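Local coordinates for protein 6-phosphogluconolactonase (Thermotoga maritima, PDB 1VL1) that hydrolyses 6-phosphogluconolactone to 6-phosphogluconate, the second step in the oxidative stage of the pentose phosphate pathway, at residues Ile47-Ala52 with Ile74-Ser79; Thr56-Tyr61 with Arg94-Val99. All blocks are in the same frame, centred on the assembly; numbering follows the deposited sequence.

Contact 1. Residues Ile47-Ala52 with Ile74-Ser79; sequences IFVVLA and IHFFLS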
loop_
_atom_site.group_PDB
_atom_site.type_symbol
_atom_site.label_atom_id
_atom_site.label_comp_id
_atom_site.label_asym_id
_atom_site.label_seq_id
_atom_site.Cartn_x
_atom_site.Cartn_y
_atom_site.Cartn_z
ATOM N N ILE A 47 -6.132 -14.425 2.713
ATOM C CA ILE A 47 -5.988 -13.337 1.758
ATOM C C ILE A 47 -4.742 -12.523 2.078
ATOM O O ILE A 47 -4.291 -12.486 3.252
ATOM C CB ILE A 47 -7.274 -12.469 1.648
ATOM C CG1 ILE A 47 -7.566 -11.718 2.960
ATOM C CG2 ILE A 47 -8.478 -13.337 1.284
ATOM C CD1 ILE A 47 -8.508 -10.515 2.781
ATOM N N PHE A 48 -4.202 -11.850 1.047
ATOM C CA PHE A 48 -2.948 -11.151 1.156
ATOM C C PHE A 48 -3.147 -9.720 0.715
ATOM O O PHE A 48 -3.598 -9.468 -0.432
ATOM C CB PHE A 48 -1.857 -11.831 0.337
ATOM C CG PHE A 48 -1.674 -13.236 0.743
ATOM C CD1 PHE A 48 -2.503 -14.218 0.193
ATOM C CD2 PHE A 48 -0.808 -13.587 1.759
ATOM C CE1 PHE A 48 -2.432 -15.525 0.604
ATOM C CE2 PHE A 48 -0.723 -14.944 2.188
ATOM C CZ PHE A 48 -1.529 -15.891 1.604
ATOM N N VAL A 49 -2.879 -8.820 1.648
ATOM C CA VAL A 49 -3.164 -7.381 1.505
ATOM C C VAL A 49 -1.909 -6.510 1.679
ATOM O O VAL A 49 -1.244 -6.565 2.689
ATOM C CB VAL A 49 -4.273 -6.927 2.481
ATOM C CG1 VAL A 49 -4.664 -5.492 2.217
ATOM C CG2 VAL A 49 -5.484 -7.885 2.428
ATOM N N VAL A 50 -1.612 -5.671 0.666
ATOM C CA VAL A 50 -0.514 -4.701 0.672
ATOM C C VAL A 50 -1.064 -3.357 1.175
ATOM O O VAL A 50 -2.167 -2.950 0.754
ATOM C CB VAL A 50 0.070 -4.469 -0.713
ATOM C CG1 VAL A 50 1.052 -3.280 -0.702
ATOM C CG2 VAL A 50 0.761 -5.704 -1.198
ATOM N N LEU A 51 -0.350 -2.740 2.120
ATOM C CA LEU A 51 -0.752 -1.449 2.710
ATOM C C LEU A 51 0.327 -0.382 2.538
ATOM O O LEU A 51 1.475 -0.600 2.928
ATOM C CB LEU A 51 -0.966 -1.609 4.198
ATOM C CG LEU A 51 -1.948 -2.646 4.665
ATOM C CD1 LEU A 51 -1.975 -2.724 6.221
ATOM C CD2 LEU A 51 -3.332 -2.431 4.075
ATOM N N ALA A 52 -0.066 0.790 2.019
ATOM C CA ALA A 52 0.750 1.984 2.054
ATOM C C ALA A 52 0.576 2.655 3.408
ATOM O O ALA A 52 -0.482 2.557 4.061
ATOM C CB ALA A 52 0.359 2.928 0.981
ATOM N N ILE A 74 -6.060 -13.122 7.445
ATOM C CA ILE A 74 -5.631 -11.970 6.660
ATOM C C ILE A 74 -4.170 -11.672 6.876
ATOM O O ILE A 74 -3.747 -11.491 8.006
ATOM C CB ILE A 74 -6.477 -10.715 6.945
ATOM C CG1 ILE A 74 -7.976 -11.031 6.756
ATOM C CG2 ILE A 74 -6.018 -9.576 6.046
ATOM C CD1 ILE A 74 -8.912 -10.003 7.377
ATOM N N HIS A 75 -3.395 -11.671 5.790
ATOM C CA HIS A 75 -1.933 -11.364 5.847
ATOM C C HIS A 75 -1.638 -10.006 5.281
ATOM O O HIS A 75 -2.134 -9.665 4.184
ATOM C CB HIS A 75 -1.155 -12.436 5.094
ATOM C CG HIS A 75 -1.299 -13.788 5.697
ATOM N ND1 HIS A 75 -0.270 -14.431 6.339
ATOM C CD2 HIS A 75 -2.379 -14.595 5.790
ATOM C CE1 HIS A 75 -0.716 -15.577 6.819
ATOM N NE2 HIS A 75 -1.989 -15.702 6.497
ATOM N N PHE A 76 -0.832 -9.216 5.999
ATOM C CA PHE A 76 -0.600 -7.833 5.607
ATOM C C PHE A 76 0.894 -7.603 5.260
ATOM O O PHE A 76 1.749 -8.155 5.910
ATOM C CB PHE A 76 -0.994 -6.855 6.760
ATOM C CG PHE A 76 -2.495 -6.752 6.994
ATOM C CD1 PHE A 76 -3.282 -6.038 6.121
ATOM C CD2 PHE A 76 -3.103 -7.405 8.033
ATOM C CE1 PHE A 76 -4.646 -5.919 6.306
ATOM C CE2 PHE A 76 -4.495 -7.286 8.214
ATOM C CZ PHE A 76 -5.225 -6.556 7.356
ATOM N N PHE A 77 1.132 -6.759 4.261
ATOM C CA PHE A 77 2.464 -6.420 3.807
ATOM C C PHE A 77 2.575 -4.938 3.625
ATOM O O PHE A 77 1.679 -4.329 3.045
ATOM C CB PHE A 77 2.739 -7.091 2.448
ATOM C CG PHE A 77 2.530 -8.572 2.458
ATOM C CD1 PHE A 77 1.252 -9.109 2.343
ATOM C CD2 PHE A 77 3.584 -9.416 2.557
ATOM C CE1 PHE A 77 1.050 -10.453 2.411
ATOM C CE2 PHE A 77 3.386 -10.801 2.618
ATOM C CZ PHE A 77 2.131 -11.306 2.518
ATOM N N LEU A 78 3.634 -4.289 4.093
ATOM C CA LEU A 78 3.846 -2.885 3.716
ATOM C C LEU A 78 4.223 -2.713 2.254
ATOM O O LEU A 78 5.014 -3.504 1.739
ATOM C CB LEU A 78 4.971 -2.312 4.547
ATOM C CG LEU A 78 4.500 -1.724 5.862
ATOM C CD1 LEU A 78 3.563 -2.555 6.691
ATOM C CD2 LEU A 78 5.718 -1.357 6.613
ATOM N N SER A 79 3.774 -1.640 1.609
ATOM C CA SER A 79 4.137 -1.371 0.226
ATOM C C SER A 79 5.583 -0.827 0.173
ATOM O O SER A 79 6.231 -0.924 -0.852
ATOM C CB SER A 79 3.224 -0.316 -0.397
ATOM O OG SER A 79 3.184 0.863 0.380
#

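Contact 2. Residues Thr56-Tyr61 with Arg94-Val99; sequences TPLPVY and RNINEV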
loop_
_atom_site.group_PDB
_atom_site.type_symbol
_atom_site.label_atom_id
_atom_site.label_comp_id
_atom_site.label_asym_id
_atom_site.label_seq_id
_atom_site.Cartn_x
_atom_site.Cartn_y
_atom_site.Cartn_z
ATOM N N THR A 56 -3.435 9.671 4.158
ATOM C CA THR A 56 -4.770 9.256 3.764
ATOM C C THR A 56 -5.182 7.832 4.159
ATOM O O THR A 56 -6.288 7.664 4.644
ATOM C CB THR A 56 -5.043 9.530 2.281
ATOM O OG1 THR A 56 -4.795 10.912 2.032
ATOM C CG2 THR A 56 -6.475 9.353 1.989
ATOM N N PRO A 57 -4.368 6.813 3.916
ATOM C CA PRO A 57 -4.704 5.463 4.359
ATOM C C PRO A 57 -4.857 5.266 5.877
ATOM O O PRO A 57 -5.668 4.456 6.309
ATOM C CB PRO A 57 -3.560 4.636 3.769
ATOM C CG PRO A 57 -3.059 5.438 2.596
ATOM C CD PRO A 57 -3.153 6.820 3.071
ATOM N N LEU A 58 -4.062 5.958 6.670
ATOM C CA LEU A 58 -4.038 5.647 8.104
ATOM C C LEU A 58 -5.405 5.762 8.783
ATOM O O LEU A 58 -5.791 4.825 9.518
ATOM C CB LEU A 58 -2.972 6.468 8.855
ATOM C CG LEU A 58 -1.536 6.114 8.485
ATOM C CD1 LEU A 58 -0.581 7.124 9.009
ATOM C CD2 LEU A 58 -1.231 4.712 8.995
ATOM N N PRO A 59 -6.172 6.837 8.563
ATOM C CA PRO A 59 -7.502 6.919 9.146
ATOM C C PRO A 59 -8.421 5.816 8.665
ATOM O O PRO A 59 -9.299 5.389 9.403
ATOM C CB PRO A 59 -8.029 8.311 8.700
ATOM C CG PRO A 59 -6.854 9.032 8.340
ATOM C CD PRO A 59 -5.827 8.096 7.895
ATOM N N VAL A 60 -8.263 5.397 7.417
ATOM C CA VAL A 60 -9.016 4.250 6.920
ATOM C C VAL A 60 -8.677 2.967 7.664
ATOM O O VAL A 60 -9.548 2.244 8.115
ATOM C CB VAL A 60 -8.864 4.102 5.409
ATOM C CG1 VAL A 60 -9.422 2.796 4.940
ATOM C CG2 VAL A 60 -9.534 5.336 4.686
ATOM N N TYR A 61 -7.401 2.718 7.879
ATOM C CA TYR A 61 -6.970 1.522 8.645
ATOM C C TYR A 61 -7.506 1.549 10.056
ATOM O O TYR A 61 -7.860 0.486 10.638
ATOM C CB TYR A 61 -5.446 1.456 8.720
ATOM C CG TYR A 61 -4.734 1.405 7.378
ATOM C CD1 TYR A 61 -5.402 1.022 6.210
ATOM C CD2 TYR A 61 -3.399 1.743 7.277
ATOM C CE1 TYR A 61 -4.779 0.956 5.015
ATOM C CE2 TYR A 61 -2.756 1.711 6.077
ATOM C CZ TYR A 61 -3.448 1.289 4.940
ATOM O OH TYR A 61 -2.815 1.251 3.750
ATOM N N ARG A 94 5.597 1.779 12.255
ATOM C CA ARG A 94 5.128 2.351 13.516
ATOM C C ARG A 94 3.706 2.878 13.344
ATOM O O ARG A 94 2.839 2.672 14.176
ATOM C CB ARG A 94 6.037 3.457 13.982
ATOM C CG ARG A 94 5.482 4.171 15.160
ATOM C CD ARG A 94 6.390 4.922 15.954
ATOM N NE ARG A 94 5.568 5.827 16.778
ATOM C CZ ARG A 94 6.014 6.884 17.391
ATOM N NH1 ARG A 94 7.296 7.200 17.304
ATOM N NH2 ARG A 94 5.166 7.638 18.096
ATOM N N ASN A 95 3.506 3.606 12.262
ATOM C CA ASN A 95 2.208 4.292 12.068
ATOM C C ASN A 95 1.088 3.327 11.791
ATOM O O ASN A 95 0.015 3.471 12.364
ATOM C CB ASN A 95 2.307 5.383 10.989
ATOM C CG ASN A 95 2.959 6.626 11.497
ATOM O OD1 ASN A 95 2.310 7.422 12.148
ATOM N ND2 ASN A 95 4.242 6.811 11.231
ATOM N N ILE A 96 1.333 2.322 10.951
ATOM C CA ILE A 96 0.324 1.289 10.710
ATOM C C ILE A 96 0.158 0.351 11.919
ATOM O O ILE A 96 -0.959 -0.080 12.221
ATOM C CB ILE A 96 0.636 0.465 9.456
ATOM C CG1 ILE A 96 0.715 1.415 8.238
ATOM C CG2 ILE A 96 -0.433 -0.581 9.269
ATOM C CD1 ILE A 96 1.326 0.805 7.007
ATOM N N ASN A 97 1.229 0.110 12.660
ATOM C CA ASN A 97 1.101 -0.626 13.936
ATOM C C ASN A 97 0.185 0.092 14.922
ATOM O O ASN A 97 -0.681 -0.535 15.538
ATOM C CB ASN A 97 2.461 -0.871 14.583
ATOM C CG ASN A 97 2.389 -1.828 15.775
ATOM O OD1 ASN A 97 1.777 -2.883 15.682
ATOM N ND2 ASN A 97 2.958 -1.422 16.922
ATOM N N GLU A 98 0.312 1.413 14.996
ATOM C CA GLU A 98 -0.493 2.220 15.919
ATOM C C GLU A 98 -2.003 2.147 15.620
ATOM O O GLU A 98 -2.812 2.096 16.536
ATOM C CB GLU A 98 0.013 3.664 15.911
ATOM C CG GLU A 98 1.133 3.870 16.929
ATOM C CD GLU A 98 1.885 5.183 16.830
ATOM O OE1 GLU A 98 1.553 6.044 15.973
ATOM O OE2 GLU A 98 2.844 5.292 17.622
ATOM N N VAL A 99 -2.362 2.222 14.337
ATOM C CA VAL A 99 -3.779 2.272 13.927
ATOM C C VAL A 99 -4.396 0.906 13.665
ATOM O O VAL A 99 -5.625 0.742 13.797
ATOM C CB VAL A 99 -3.995 3.203 12.709
ATOM C CG1 VAL A 99 -3.626 4.651 13.098
ATOM C CG2 VAL A 99 -3.307 2.721 11.488
#

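Contact 1. Residues Ile47-Ala52 with Ile74-Ser79
Two neighbouring parallel strands of the central sheet, the outer members of a beta-alpha-beta unit, meet where Ile47-Leu51 runs beside Ile74-Leu78. Ile47 pairs with Ile74, and the register continues without a break to Leu51 and Leu78. Five backbone hydrogen bonds join them: His75 N to Ile47 O, Val49 N to His75 O, Phe77 N to Val49 O, Leu51 N to Phe77 O and Ser79 N to Leu51 O. In the last, the donor stands above the carbonyl plane, 48° out of it.

On one face, Ile47 and Ile74 lie side by side, with their CG1 atoms 3.9 Å apart. Ile47 CG1 lies between the backbone N and the carbonyl carbon (chi1 66°), which brings it toward Ile74. Next to them the Phe76 ring carries the packing. Its CD1 meets Leu51 CD1 at 3.6 Å and Val49 CB at 3.9 Å. Leu51 reaches it obliquely, whereas Val49 lies alongside. Helix 92-101 packs on this face through Phe101, which touches both Leu51 and Phe76. An alanine in place of Phe76 would probably open a gap beside Leu51 CD1 and Val49 CB and take from Phe101 a ring it packs on.

The other face carries Phe48, His75, Val50 and Phe77. The Phe48 ring has CE2 over one face of the imidazole, 3.7 Å from His75 CG, with the ring planes at 32°. Phe48 CD2 also meets Phe77 CE1 at 3.7 Å, an in-plane, edge-to-edge approach. The Phe77 ring stacks with His112, and helix 120-134 lies against it through Tyr127, Ile131 and Ala134. Val50, paired with Phe77, sets its CG1 3.7 Å from Ser79 CB, just past the last pair. Parallel strands with apolar side chains and helices on both faces are typical of a Rossmann-like alpha/beta sheet.

Contact 2. Residues Thr56-Tyr61 with Arg94-Val99
Leu58 reaches across from helix 57-64 to Asn95, Ile96 and Val99 of helix 92-101. The short helical segments run at 28° to each other, with their axes 9.3 Å apart at closest approach. Leu58 CG is anti to its carbonyl carbon (chi1 -67°), and the two methyls beyond it divide the work. CD1 lies 3.9 Å from Asn95 CB. CD2 meets Ile96 CG1 at 3.9 Å and Val99 CG2 at 3.8 Å.

The Val99 side chain crosses that of Leu58 at about a right angle. Its CG2 sits between the backbone N and the carbonyl carbon (chi1 -63° for CG1), and it touches Tyr61 CB at 3.7 Å. The same methyl lies at the edge of the Tyr61 ring, near its plane. Ile96 comes to this ring obliquely, with CG1 4.1 Å from Tyr61 CE2.

The polar ends turn to other partners. Tyr61 OH hydrogen-bonds to Ala52 O, and Asn95 ND2 hydrogen-bonds to Asp89 O and Ser91 O. Asn95 gives Leu58 its CB and its backbone O. The helices therefore meet mainly through apolar carbons, with two methyls also resting on the backbone O atoms of Leu58 and Asn95, and their cohesion here rests on apolar packing.

In the fold
After strand 16-21 and helix 25-43, the chain runs through strand 47-51, helix 57-64, strand 74-82 and helix 92-101. Contact 1 closes the first loop by bringing the two strands together, with helix 57-64 as the crossover between them. Contact 2 closes the second by joining the two helices, with strand 74-82 between them in sequence. The segments alternate, so the two loops cross. The contacts also touch in space, through the Tyr61 hydroxyl at the end of strand 47-51 and through Leu51, which packs against both Tyr61 and Ile96. Together they place helices 57-64 and 92-101 side by side on one face of strands 47-51 and 74-82.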